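Local structure of endolysin (Clostridium phage phiCD27, 3QAY) at residues V25-Y30 and L84-S89; Q92-E97 and V119-G124; K3-V8 and D50-P55; D114-V119 and E164-L169. The protein probably cleaves the amide bond between N-acetylmuramic acid and L-alanine in the cell-wall peptidoglycan of Clostridium difficile, acting as a zinc-dependent amidase. All coordinates share one frame; numbering follows the deposited sequence.

Interaction 1 of 4, residues V25-Y30 and L84-S89; sequences VNEYQY and LHLNAS. With ZN (zinc ion), chain E.
His85 and Glu27 meet at a zinc ion beside the end of strand 80-87. His85 ND1 lies 2.0 Å from the zinc, while NE2 is hydrogen-bonded to Glu83, a second-shell residue that helps fix the rotation of the ring. Glu27 OE2 binds from the start of helix 27-44, 2.1 Å from the zinc. Its CG is anti to the backbone N (chi1 167°), and the chain stays extended beyond CG, which carries OE2 to the metal. His10 is the third protein ligand, and a water lies 2.4 Å from the zinc. The two histidines and one glutamate form the zinc site of this amidase family, whose fold is shared with zinc exopeptidases. At Leu86 the strand holds the carboxylate by its backbone: Leu86 N donates to Glu27 OE2 over 3.0 Å, from above the carboxylate plane, 57° out of it. OE1 accepts from Ala21 N. The Leu86 side chain slides past that of Glu27, running the opposite way, with Leu86 CB 3.8 Å from Glu27 CG. Further out, Leu86 CD1 lies 3.9 Å from both Val25 CG1 and Tyr30 CB, the leucine crossing each of these side chains at about a right angle.

Interaction 2 of 4, residues Q92-E97 and V119-G124; sequences QGKGSE and VFKNRG. With PO4 (phosphate ion), chain H.
Glu97 OE2 is gripped by two cationic side chains: Arg123 NE forms a salt bridge with it at 2.9 Å, and Lys126 NZ forms another. The arginine presents the edge of its guanidinium, but meets OE2 from above the carboxylate, the two planes standing 44° apart. A bend at chi3 (66°) sets NE on the side of Glu97. Beyond it, Arg123 NH1 donates to Lys94 O over 3.2 Å, from above the carbonyl plane, and a water joins Arg123 NH2 to Glu97 OE1. One side chain thus spans the backbone of Lys94 and the carboxylate of Glu97.

Beneath these groups the chains pair in parallel at a single bridge, Ser96 with Asn122. Ser96 N donates to Lys121 O at 2.8 Å, and Ser96 O accepts from Arg123 N at 2.9 Å. This joins the first and last strands of the beta-alpha-beta unit formed by strand 96-100, helix 103-116 and strand 122-127. Gly95, without a side chain, brings its CA within 3.2 Å of Lys121 O. On the buried side Ser96 OG lies 3.3 Å from Phe120 CB and hydrogen-bonds to Ser146 O. The Lys121 chain passes Lys94 O, its CD 3.6 Å from that oxygen, before leading away, and Lys121 NZ donates a hydrogen bond of 2.9 Å to O1 of a phosphate ion, probably from the crystallisation liquor.

Gly124 O is buried here without a partner. With two cationic partners on its carboxylate, Glu97 is probably held in the ionised form, and its charge would in turn offset those of Arg123 and Lys126.

Interaction 3 of 4, residues K3-V8 and D50-P55; sequences KICITV and DVIICP. With PO4 (phosphate ion), chain G.
Ile6 is joined to both sides of Val51 by its own backbone: Ile6 N donates to Asp50 O at 2.9 Å, and Ile6 O accepts from Ile52 N at 2.7 Å. Asp50 N to Ile4 O and Val8 N to Ile52 O continue the series, giving regular parallel pairing of Cys5 with Asp50, Ile6 with Val51 and Thr7 with Ile52. The strand axes lie 4.6 Å apart at closest approach.

Side chains alternate between the two sides of the sheet. With Cys5 SG anti to its backbone N (chi1 -179°), the sulfur lies 3.7 Å from Ile52 CG1, and on the same side Thr7 CG2 lies 3.9 Å from Ile52 CB. Beyond the paired residues Val8 CG2 packs at 3.6 Å against Ile53 CG1. At the other end the Lys3 and Asp50 charges stay apart, Lys3 NZ being 4.2 Å from Asp50 OD2; a water accepts from Lys3 NZ and donates to Asp50 OD2. Lys3 NZ also bonds to Gly76 O, and Asp50 OD2 to the Tyr78 hydroxyl.

Val51 N points to the outer edge and donates to a phosphate O3 at 2.8 Å; this ion, probably from the crystallisation liquor, is also bound by Arg43.

Strand 48-52 is one of the two edge strands of the sheet in this chain, reached through the beta-alpha-beta crossover over helix 27-44. That helix packs on Ile4, Ile6 and Val8, helix 64-75 packs on Thr7 and Ile52, and strand 80-87 flanks strand 3-8 on its other side.

Interaction 4 of 4, residues D114-V119 and E164-L169; sequences DKLGTV and EGIAKL
Lys115 and Leu169 bring two helices together, their CA atoms 5.2 Å apart, the closest CA pair of the contact. Residues 114-119 include the last part of helix 103-116, the connecting helix of a beta-alpha-beta unit, and the chain after it, while 164-169 belong to helix 152-175, the C-terminal helix of this alpha/beta amidase domain. Val119 N is hydrogen-bonded to Leu116 O at 2.9 Å, a tight turn. The second segment is helical throughout, with Lys168 N bonded to Glu164 O at 2.8 Å, though the bonds of Leu169 N are weak. No hydrogen bond joins the two segments, so the association rests on packing.

Leu169 carries most of it. Its CG is anti to the carbonyl carbon (chi1 -70°), and beyond it Leu169 CD1 lies 4.0 Å from Val119 CG2, the two side chains crossing at about a right angle, while Leu161 of the same helix adds to the group. The Lys115 chain rests its base on the helix backbone, with Lys115 CB 3.2 Å from Leu169 O, then bends at chi2 (-67°) and leads away; its NZ forms a salt bridge with Glu172 and a hydrogen bond with Asn178. Deeper in, Leu116 faces Leu169 and Ile166, which also packs on Tyr30 and Leu34 of helix 27-44. Leu116 CD2 comes 4.2 Å from Leu169 CB and 4.4 Å from Ile166 CD1.

In the fold
Interaction 1 holds the zinc and touches each of the other three contacts. Toward interaction 3, Leu84 N is hydrogen-bonded to Thr7 O at 3.0 Å, since strands 80-87 and 3-8 are neighbours in the sheet; toward interaction 2, Asn87 ND2 forms a weak hydrogen bond of 3.3 Å to Glu97 OE1. Interaction 4 reaches it through Tyr30 OH, 3.6 Å from Ile166 CG1. Interactions 2 and 4 share Val119 and meet again where Phe120 CE2 lies 3.6 Å from Ile166 CD1. Interactions 2 and 3 belong to beta-alpha-beta units on opposite sides of the chain's centre, about 24 Å apart between contact centres. The side chains of Val8 and Glu97 lie about 9 and 10 Å from the zinc.

Interaction 1 of 4, residues V25-Y30 and L84-S89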
loop_
_atom_site.group_PDB
_atom_site.type_symbol
_atom_site.label_atom_id
_atom_site.label_comp_id
_atom_site.label_asym_id
_atom_site.label_seq_id
_atom_site.Cartn_x
_atom_site.Cartn_y
_atom_site.Cartn_z
ATOM N N VAL A 25 1.069 -8.823 13.427
ATOM C CA VAL A 25 2.085 -8.889 12.384
ATOM C C VAL A 25 2.756 -7.521 12.275
ATOM O O VAL A 25 2.137 -6.496 12.568
ATOM C CB VAL A 25 1.472 -9.292 11.020
ATOM C CG1 VAL A 25 0.493 -8.223 10.526
ATOM C CG2 VAL A 25 2.579 -9.580 9.987
ATOM N N ASN A 26 4.029 -7.501 11.887
ATOM C CA ASN A 26 4.707 -6.232 11.664
ATOM C C ASN A 26 4.272 -5.666 10.322
ATOM O O ASN A 26 4.284 -6.372 9.312
ATOM C CB ASN A 26 6.228 -6.389 11.720
ATOM C CG ASN A 26 6.944 -5.054 11.711
ATOM O OD1 ASN A 26 7.119 -4.407 12.758
ATOM N ND2 ASN A 26 7.368 -4.631 10.534
ATOM N N GLU A 27 3.877 -4.398 10.319
ATOM C CA GLU A 27 3.370 -3.744 9.117
ATOM C C GLU A 27 4.424 -3.711 8.014
ATOM O O GLU A 27 4.164 -4.143 6.894
ATOM C CB GLU A 27 2.903 -2.326 9.446
ATOM C CG GLU A 27 2.653 -1.454 8.237
ATOM C CD GLU A 27 2.208 -0.055 8.592
ATOM O OE1 GLU A 27 2.230 0.318 9.787
ATOM O OE2 GLU A 27 1.847 0.683 7.656
ATOM N N TYR A 28 5.608 -3.196 8.337
ATOM C CA TYR A 28 6.684 -3.073 7.350
ATOM C C TYR A 28 7.032 -4.414 6.713
ATOM O O TYR A 28 7.108 -4.517 5.485
ATOM C CB TYR A 28 7.927 -2.449 7.982
ATOM C CG TYR A 28 9.154 -2.472 7.099
ATOM C CD1 TYR A 28 9.347 -1.507 6.113
ATOM C CD2 TYR A 28 10.128 -3.452 7.257
ATOM C CE1 TYR A 28 10.485 -1.521 5.306
ATOM C CE2 TYR A 28 11.257 -3.478 6.453
ATOM C CZ TYR A 28 11.432 -2.514 5.483
ATOM O OH TYR A 28 12.559 -2.542 4.689
ATOM N N GLN A 29 7.227 -5.435 7.548
ATOM C CA GLN A 29 7.601 -6.768 7.077
ATOM C C GLN A 29 6.513 -7.366 6.182
ATOM O O GLN A 29 6.828 -7.905 5.122
ATOM C CB GLN A 29 7.901 -7.721 8.244
ATOM C CG GLN A 29 9.122 -7.338 9.107
ATOM C CD GLN A 29 10.455 -7.388 8.354
ATOM O OE1 GLN A 29 10.606 -8.112 7.363
ATOM N NE2 GLN A 29 11.425 -6.608 8.820
ATOM N N TYR A 30 5.244 -7.272 6.595
ATOM C CA TYR A 30 4.144 -7.786 5.759
ATOM C C TYR A 30 4.172 -7.143 4.375
ATOM O O TYR A 30 4.166 -7.835 3.355
ATOM C CB TYR A 30 2.762 -7.564 6.395
ATOM C CG TYR A 30 1.655 -8.153 5.537
ATOM C CD1 TYR A 30 1.346 -9.502 5.609
ATOM C CD2 TYR A 30 0.964 -7.372 4.616
ATOM C CE1 TYR A 30 0.358 -10.059 4.816
ATOM C CE2 TYR A 30 -0.028 -7.918 3.808
ATOM C CZ TYR A 30 -0.325 -9.261 3.915
ATOM O OH TYR A 30 -1.300 -9.817 3.123
ATOM N N LEU A 84 1.894 0.926 0.229
ATOM C CA LEU A 84 1.304 -0.141 1.008
ATOM C C LEU A 84 1.520 0.112 2.485
ATOM O O LEU A 84 2.665 0.295 2.945
ATOM C CB LEU A 84 1.928 -1.486 0.617
ATOM C CG LEU A 84 1.703 -1.930 -0.830
ATOM C CD1 LEU A 84 2.389 -3.265 -1.092
ATOM C CD2 LEU A 84 0.216 -2.020 -1.122
ATOM N N HIS A 85 0.406 0.125 3.214
ATOM C CA HIS A 85 0.389 0.210 4.663
ATOM C C HIS A 85 -0.539 -0.844 5.254
ATOM O O HIS A 85 -1.316 -1.493 4.546
ATOM C CB HIS A 85 -0.093 1.594 5.111
ATOM C CG HIS A 85 0.911 2.681 4.892
ATOM N ND1 HIS A 85 1.715 3.166 5.900
ATOM C CD2 HIS A 85 1.248 3.373 3.778
ATOM C CE1 HIS A 85 2.499 4.114 5.419
ATOM N NE2 HIS A 85 2.241 4.255 4.132
ATOM N N LEU A 86 -0.416 -1.017 6.567
ATOM C CA LEU A 86 -1.409 -1.700 7.369
ATOM C C LEU A 86 -1.836 -0.702 8.435
ATOM O O LEU A 86 -1.054 0.175 8.834
ATOM C CB LEU A 86 -0.845 -2.969 8.018
ATOM C CG LEU A 86 -0.513 -4.174 7.134
ATOM C CD1 LEU A 86 -0.106 -5.372 7.988
ATOM C CD2 LEU A 86 -1.667 -4.562 6.215
ATOM N N ASN A 87 -3.080 -0.831 8.876
ATOM C CA ASN A 87 -3.672 0.088 9.826
ATOM C C ASN A 87 -3.428 -0.393 11.245
ATOM O O ASN A 87 -2.912 -1.493 11.465
ATOM C CB ASN A 87 -5.180 0.215 9.556
ATOM C CG ASN A 87 -5.684 1.647 9.643
ATOM O OD1 ASN A 87 -5.244 2.429 10.489
ATOM N ND2 ASN A 87 -6.630 1.994 8.765
ATOM N N ALA A 88 -3.792 0.451 12.203
ATOM C CA ALA A 88 -3.689 0.119 13.609
ATOM C C ALA A 88 -4.604 1.023 14.423
ATOM O O ALA A 88 -4.884 2.156 14.031
ATOM C CB ALA A 88 -2.245 0.257 14.082
ATOM N N SER A 89 -5.085 0.504 15.547
ATOM C CA SER A 89 -5.834 1.299 16.505
ATOM C C SER A 89 -5.471 0.789 17.900
ATOM O O SER A 89 -4.316 0.914 18.317
ATOM C CB SER A 89 -7.341 1.213 16.220
ATOM O OG SER A 89 -7.841 -0.105 16.396
HETATM ZN ZN ZN E . 1.740 2.754 7.852
HETATM O O HOH W 1 1.737 5.142 8.293
#

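Interaction 2 of 4, residues Q92-E97 and V119-G124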
loop_
_atom_site.group_PDB
_atom_site.type_symbol
_atom_site.label_atom_id
_atom_site.label_comp_id
_atom_site.label_asym_id
_atom_site.label_seq_id
_atom_site.Cartn_x
_atom_site.Cartn_y
_atom_site.Cartn_z
ATOM N N GLN A 92 -9.324 -3.147 18.274
ATOM C CA GLN A 92 -10.742 -3.287 17.932
ATOM C C GLN A 92 -11.056 -2.810 16.509
ATOM O O GLN A 92 -11.977 -3.319 15.873
ATOM C CB GLN A 92 -11.606 -2.535 18.941
ATOM C CG GLN A 92 -11.466 -3.031 20.381
ATOM C CD GLN A 92 -11.979 -4.452 20.591
ATOM O OE1 GLN A 92 -12.871 -4.922 19.883
ATOM N NE2 GLN A 92 -11.416 -5.139 21.579
ATOM N N GLY A 93 -10.302 -1.831 16.016
ATOM C CA GLY A 93 -10.453 -1.371 14.643
ATOM C C GLY A 93 -10.137 -2.489 13.663
ATOM O O GLY A 93 -9.253 -3.312 13.909
ATOM N N LYS A 94 -10.880 -2.537 12.566
ATOM C CA LYS A 94 -10.663 -3.555 11.543
ATOM C C LYS A 94 -11.112 -3.074 10.174
ATOM O O LYS A 94 -11.897 -2.133 10.065
ATOM C CB LYS A 94 -11.393 -4.853 11.904
ATOM C CG LYS A 94 -12.915 -4.776 11.876
ATOM C CD LYS A 94 -13.517 -6.145 12.165
ATOM C CE LYS A 94 -15.015 -6.079 12.367
ATOM N NZ LYS A 94 -15.336 -5.450 13.670
ATOM N N GLY A 95 -10.602 -3.731 9.136
ATOM C CA GLY A 95 -11.049 -3.478 7.774
ATOM C C GLY A 95 -10.049 -2.758 6.896
ATOM O O GLY A 95 -8.922 -2.461 7.313
ATOM N N SER A 96 -10.494 -2.470 5.675
ATOM C CA SER A 96 -9.660 -1.886 4.644
ATOM C C SER A 96 -10.075 -0.450 4.383
ATOM O O SER A 96 -11.232 -0.082 4.570
ATOM C CB SER A 96 -9.785 -2.688 3.353
ATOM O OG SER A 96 -9.494 -4.044 3.587
ATOM N N GLU A 97 -9.121 0.330 3.900
ATOM C CA GLU A 97 -9.267 1.759 3.755
ATOM C C GLU A 97 -8.216 2.231 2.749
ATOM O O GLU A 97 -7.090 1.746 2.773
ATOM C CB GLU A 97 -9.030 2.338 5.137
ATOM C CG GLU A 97 -8.937 3.795 5.279
ATOM C CD GLU A 97 -8.882 4.158 6.741
ATOM O OE1 GLU A 97 -7.820 4.609 7.217
ATOM O OE2 GLU A 97 -9.899 3.932 7.423
ATOM N N VAL A 119 -13.845 -9.252 1.493
ATOM C CA VAL A 119 -13.246 -10.070 2.554
ATOM C C VAL A 119 -13.152 -9.327 3.895
ATOM O O VAL A 119 -13.457 -9.889 4.947
ATOM C CB VAL A 119 -11.837 -10.526 2.141
ATOM C CG1 VAL A 119 -11.162 -11.287 3.268
ATOM C CG2 VAL A 119 -11.922 -11.373 0.866
ATOM N N PHE A 120 -12.726 -8.070 3.841
ATOM C CA PHE A 120 -12.606 -7.220 5.020
ATOM C C PHE A 120 -13.787 -6.255 5.128
ATOM O O PHE A 120 -14.590 -6.123 4.200
ATOM C CB PHE A 120 -11.315 -6.399 4.933
ATOM C CG PHE A 120 -10.079 -7.231 4.801
ATOM C CD1 PHE A 120 -9.459 -7.753 5.924
ATOM C CD2 PHE A 120 -9.533 -7.496 3.551
ATOM C CE1 PHE A 120 -8.324 -8.532 5.807
ATOM C CE2 PHE A 120 -8.392 -8.275 3.426
ATOM C CZ PHE A 120 -7.785 -8.794 4.554
ATOM N N LYS A 121 -13.881 -5.568 6.262
ATOM C CA LYS A 121 -14.820 -4.458 6.395
ATOM C C LYS A 121 -14.395 -3.334 5.449
ATOM O O LYS A 121 -13.241 -2.910 5.481
ATOM C CB LYS A 121 -14.831 -3.941 7.831
ATOM C CG LYS A 121 -15.693 -2.704 8.052
ATOM C CD LYS A 121 -15.480 -2.147 9.446
ATOM C CE LYS A 121 -16.475 -1.057 9.768
ATOM N NZ LYS A 121 -17.822 -1.610 10.103
ATOM N N ASN A 122 -15.314 -2.865 4.606
ATOM C CA ASN A 122 -15.033 -1.723 3.734
ATOM C C ASN A 122 -15.199 -0.428 4.522
ATOM O O ASN A 122 -16.317 0.044 4.716
ATOM C CB ASN A 122 -15.954 -1.728 2.505
ATOM C CG ASN A 122 -15.590 -0.651 1.488
ATOM O OD1 ASN A 122 -14.834 0.284 1.778
ATOM N ND2 ASN A 122 -16.131 -0.782 0.282
ATOM N N ARG A 123 -14.081 0.135 4.975
ATOM C CA ARG A 123 -14.093 1.397 5.725
ATOM C C ARG A 123 -14.283 2.612 4.814
ATOM O O ARG A 123 -14.585 3.698 5.298
ATOM C CB ARG A 123 -12.805 1.561 6.547
ATOM C CG ARG A 123 -12.586 0.456 7.580
ATOM C CD ARG A 123 -11.160 0.457 8.133
ATOM N NE ARG A 123 -10.854 1.658 8.912
ATOM C CZ ARG A 123 -11.209 1.867 10.178
ATOM N NH1 ARG A 123 -11.902 0.956 10.859
ATOM N NH2 ARG A 123 -10.872 3.009 10.773
ATOM N N GLY A 124 -14.084 2.425 3.511
ATOM C CA GLY A 124 -14.308 3.475 2.511
ATOM C C GLY A 124 -13.046 4.218 2.086
ATOM O O GLY A 124 -12.051 4.237 2.809
HETATM P P PO4 H . -20.022 -2.997 7.366
HETATM O O1 PO4 H . -19.086 -3.579 8.401
HETATM O O2 PO4 H . -21.447 -3.046 7.885
HETATM O O3 PO4 H . -19.656 -1.571 7.036
HETATM O O4 PO4 H . -19.932 -3.839 6.115
HETATM O O HOH W 2 -8.261 4.708 9.852
#

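Interaction 3 of 4, residues K3-V8 and D50-P55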
loop_
_atom_site.group_PDB
_atom_site.type_symbol
_atom_site.label_atom_id
_atom_site.label_comp_id
_atom_site.label_asym_id
_atom_site.label_seq_id
_atom_site.Cartn_x
_atom_site.Cartn_y
_atom_site.Cartn_z
ATOM N N LYS A 3 2.505 2.173 -16.298
ATOM C CA LYS A 3 3.720 2.048 -15.489
ATOM C C LYS A 3 3.379 2.416 -14.041
ATOM O O LYS A 3 2.956 3.543 -13.761
ATOM C CB LYS A 3 4.840 2.946 -16.016
ATOM C CG LYS A 3 6.207 2.621 -15.399
ATOM C CD LYS A 3 7.313 3.540 -15.893
ATOM C CE LYS A 3 8.639 3.150 -15.260
ATOM N NZ LYS A 3 9.772 4.009 -15.709
ATOM N N ILE A 4 3.568 1.465 -13.131
ATOM C CA ILE A 4 3.079 1.595 -11.767
ATOM C C ILE A 4 4.235 1.570 -10.782
ATOM O O ILE A 4 5.176 0.787 -10.926
ATOM C CB ILE A 4 2.082 0.461 -11.410
ATOM C CG1 ILE A 4 0.931 0.410 -12.411
ATOM C CG2 ILE A 4 1.517 0.654 -10.011
ATOM C CD1 ILE A 4 -0.079 -0.700 -12.135
ATOM N N CYS A 5 4.169 2.440 -9.783
ATOM C CA CYS A 5 5.167 2.456 -8.722
ATOM C C CYS A 5 4.511 1.957 -7.456
ATOM O O CYS A 5 3.432 2.427 -7.103
ATOM C CB CYS A 5 5.694 3.865 -8.491
ATOM S SG CYS A 5 6.978 3.975 -7.204
ATOM N N ILE A 6 5.149 0.993 -6.793
ATOM C CA ILE A 6 4.696 0.525 -5.490
ATOM C C ILE A 6 5.762 0.884 -4.467
ATOM O O ILE A 6 6.897 0.411 -4.561
ATOM C CB ILE A 6 4.474 -1.006 -5.448
ATOM C CG1 ILE A 6 3.424 -1.438 -6.467
ATOM C CG2 ILE A 6 4.023 -1.450 -4.052
ATOM C CD1 ILE A 6 3.315 -2.956 -6.610
ATOM N N THR A 7 5.412 1.747 -3.517
ATOM C CA THR A 7 6.287 2.014 -2.390
ATOM C C THR A 7 5.813 1.217 -1.182
ATOM O O THR A 7 4.615 1.027 -0.991
ATOM C CB THR A 7 6.340 3.504 -2.030
ATOM O OG1 THR A 7 5.032 3.978 -1.714
ATOM C CG2 THR A 7 6.904 4.318 -3.181
ATOM N N VAL A 8 6.764 0.724 -0.391
ATOM C CA VAL A 8 6.459 0.117 0.894
ATOM C C VAL A 8 6.600 1.194 1.960
ATOM O O VAL A 8 7.639 1.849 2.062
ATOM C CB VAL A 8 7.398 -1.063 1.200
ATOM C CG1 VAL A 8 7.280 -1.498 2.655
ATOM C CG2 VAL A 8 7.102 -2.228 0.244
ATOM N N ASP A 50 7.626 -0.919 -10.777
ATOM C CA ASP A 50 8.820 -0.751 -9.964
ATOM C C ASP A 50 8.406 -0.747 -8.509
ATOM O O ASP A 50 7.474 -0.038 -8.125
ATOM C CB ASP A 50 9.511 0.585 -10.257
ATOM C CG ASP A 50 10.129 0.637 -11.627
ATOM O OD1 ASP A 50 10.486 -0.431 -12.170
ATOM O OD2 ASP A 50 10.264 1.759 -12.160
ATOM N N VAL A 51 9.103 -1.537 -7.701
ATOM C CA VAL A 51 8.862 -1.580 -6.272
ATOM C C VAL A 51 9.947 -0.766 -5.586
ATOM O O VAL A 51 11.137 -0.992 -5.827
ATOM C CB VAL A 51 8.886 -3.026 -5.738
ATOM C CG1 VAL A 51 8.794 -3.030 -4.217
ATOM C CG2 VAL A 51 7.751 -3.838 -6.355
ATOM N N ILE A 52 9.536 0.180 -4.740
ATOM C CA ILE A 52 10.469 1.026 -3.997
ATOM C C ILE A 52 10.358 0.727 -2.515
ATOM O O ILE A 52 9.321 0.968 -1.908
ATOM C CB ILE A 52 10.180 2.539 -4.201
ATOM C CG1 ILE A 52 10.202 2.915 -5.685
ATOM C CG2 ILE A 52 11.186 3.387 -3.423
ATOM C CD1 ILE A 52 11.500 2.632 -6.369
ATOM N N ILE A 53 11.427 0.193 -1.937
ATOM C CA ILE A 53 11.483 -0.082 -0.510
ATOM C C ILE A 53 12.704 0.635 0.042
ATOM O O ILE A 53 13.781 0.597 -0.564
ATOM C CB ILE A 53 11.588 -1.595 -0.226
ATOM C CG1 ILE A 53 10.521 -2.359 -1.018
ATOM C CG2 ILE A 53 11.436 -1.866 1.269
ATOM C CD1 ILE A 53 10.451 -3.858 -0.730
ATOM N N CYS A 54 12.532 1.311 1.170
ATOM C CA CYS A 54 13.633 2.033 1.787
ATOM C C CYS A 54 14.763 1.084 2.179
ATOM O O CYS A 54 14.505 -0.036 2.619
ATOM C CB CYS A 54 13.159 2.796 3.022
ATOM S SG CYS A 54 12.165 4.230 2.625
ATOM N N PRO A 55 16.019 1.525 2.011
ATOM C CA PRO A 55 17.118 0.744 2.550
ATOM C C PRO A 55 16.910 0.538 4.040
ATOM O O PRO A 55 16.350 1.411 4.710
ATOM C CB PRO A 55 18.350 1.624 2.301
ATOM C CG PRO A 55 17.930 2.654 1.328
ATOM C CD PRO A 55 16.465 2.814 1.450
HETATM P P PO4 G . 11.229 -4.376 -8.955
HETATM O O1 PO4 G . 12.273 -4.675 -7.911
HETATM O O2 PO4 G . 9.934 -5.023 -8.528
HETATM O O3 PO4 G . 11.071 -2.884 -9.113
HETATM O O4 PO4 G . 11.654 -4.933 -10.292
HETATM O O HOH W 3 11.520 2.681 -14.339
#

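Interaction 4 of 4, residues D114-V119 and E164-L169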
loop_
_atom_site.group_PDB
_atom_site.type_symbol
_atom_site.label_atom_id
_atom_site.label_comp_id
_atom_site.label_asym_id
_atom_site.label_seq_id
_atom_site.Cartn_x
_atom_site.Cartn_y
_atom_site.Cartn_z
ATOM N N ASP A 114 -13.871 -1.552 -2.561
ATOM C CA ASP A 114 -14.952 -2.497 -2.829
ATOM C C ASP A 114 -14.428 -3.923 -2.954
ATOM O O ASP A 114 -15.048 -4.856 -2.442
ATOM C CB ASP A 114 -15.731 -2.108 -4.088
ATOM C CG ASP A 114 -16.723 -0.992 -3.840
ATOM O OD1 ASP A 114 -17.111 -0.769 -2.675
ATOM O OD2 ASP A 114 -17.127 -0.340 -4.823
ATOM N N LYS A 115 -13.288 -4.088 -3.626
ATOM C CA LYS A 115 -12.690 -5.412 -3.799
ATOM C C LYS A 115 -12.203 -5.999 -2.476
ATOM O O LYS A 115 -12.574 -7.111 -2.112
ATOM C CB LYS A 115 -11.562 -5.368 -4.843
ATOM C CG LYS A 115 -12.075 -5.393 -6.280
ATOM C CD LYS A 115 -12.732 -6.729 -6.607
ATOM C CE LYS A 115 -13.352 -6.738 -7.983
ATOM N NZ LYS A 115 -13.807 -8.102 -8.363
ATOM N N LEU A 116 -11.390 -5.245 -1.746
ATOM C CA LEU A 116 -10.994 -5.661 -0.403
ATOM C C LEU A 116 -12.231 -5.887 0.476
ATOM O O LEU A 116 -12.238 -6.792 1.303
ATOM C CB LEU A 116 -10.049 -4.632 0.235
ATOM C CG LEU A 116 -8.639 -4.596 -0.372
ATOM C CD1 LEU A 116 -7.872 -3.360 0.088
ATOM C CD2 LEU A 116 -7.859 -5.852 -0.028
ATOM N N GLY A 117 -13.271 -5.076 0.261
ATOM C CA GLY A 117 -14.535 -5.168 0.991
ATOM C C GLY A 117 -15.258 -6.500 0.882
ATOM O O GLY A 117 -16.140 -6.800 1.685
ATOM N N THR A 118 -14.887 -7.296 -0.114
ATOM C CA THR A 118 -15.418 -8.643 -0.277
ATOM C C THR A 118 -14.943 -9.608 0.822
ATOM O O THR A 118 -15.561 -10.658 1.045
ATOM C CB THR A 118 -15.010 -9.203 -1.651
ATOM O OG1 THR A 118 -15.911 -10.250 -2.033
ATOM C CG2 THR A 118 -13.585 -9.729 -1.611
ATOM N N VAL A 119 -13.845 -9.252 1.493
ATOM C CA VAL A 119 -13.246 -10.070 2.554
ATOM C C VAL A 119 -13.152 -9.327 3.895
ATOM O O VAL A 119 -13.457 -9.889 4.947
ATOM C CB VAL A 119 -11.837 -10.526 2.141
ATOM C CG1 VAL A 119 -11.162 -11.287 3.268
ATOM C CG2 VAL A 119 -11.922 -11.373 0.866
ATOM N N GLU A 164 -1.123 -13.387 -2.667
ATOM C CA GLU A 164 -1.741 -13.443 -3.995
ATOM C C GLU A 164 -3.214 -13.069 -3.950
ATOM O O GLU A 164 -3.719 -12.390 -4.847
ATOM C CB GLU A 164 -1.584 -14.858 -4.540
ATOM C CG GLU A 164 -2.248 -15.173 -5.858
ATOM C CD GLU A 164 -1.940 -16.593 -6.266
ATOM O OE1 GLU A 164 -2.808 -17.479 -6.095
ATOM O OE2 GLU A 164 -0.799 -16.824 -6.702
ATOM N N GLY A 165 -3.903 -13.531 -2.910
ATOM C CA GLY A 165 -5.309 -13.197 -2.695
ATOM C C GLY A 165 -5.537 -11.719 -2.436
ATOM O O GLY A 165 -6.485 -11.138 -2.959
ATOM N N ILE A 166 -4.689 -11.117 -1.606
ATOM C CA ILE A 166 -4.744 -9.673 -1.354
ATOM C C ILE A 166 -4.379 -8.901 -2.621
ATOM O O ILE A 166 -5.062 -7.948 -2.993
ATOM C CB ILE A 166 -3.771 -9.259 -0.222
ATOM C CG1 ILE A 166 -4.280 -9.761 1.127
ATOM C CG2 ILE A 166 -3.593 -7.726 -0.185
ATOM C CD1 ILE A 166 -5.252 -8.826 1.810
ATOM N N ALA A 167 -3.293 -9.321 -3.268
ATOM C CA ALA A 167 -2.823 -8.698 -4.503
ATOM C C ALA A 167 -3.908 -8.687 -5.581
ATOM O O ALA A 167 -4.171 -7.654 -6.198
ATOM C CB ALA A 167 -1.575 -9.412 -5.017
ATOM N N LYS A 168 -4.546 -9.833 -5.788
ATOM C CA LYS A 168 -5.565 -9.955 -6.830
ATOM C C LYS A 168 -6.695 -8.950 -6.629
ATOM O O LYS A 168 -7.178 -8.364 -7.596
ATOM C CB LYS A 168 -6.118 -11.380 -6.886
ATOM C CG LYS A 168 -7.066 -11.656 -8.059
ATOM C CD LYS A 168 -7.499 -13.131 -8.092
ATOM C CE LYS A 168 -8.491 -13.414 -9.234
ATOM N NZ LYS A 168 -9.542 -14.410 -8.842
ATOM N N LEU A 169 -7.104 -8.742 -5.377
ATOM C CA LEU A 169 -8.203 -7.815 -5.073
ATOM C C LEU A 169 -7.805 -6.367 -5.368
ATOM O O LEU A 169 -8.585 -5.601 -5.938
ATOM C CB LEU A 169 -8.658 -7.964 -3.617
ATOM C CG LEU A 169 -9.389 -9.267 -3.265
ATOM C CD1 LEU A 169 -9.705 -9.333 -1.769
ATOM C CD2 LEU A 169 -10.665 -9.398 -4.087
#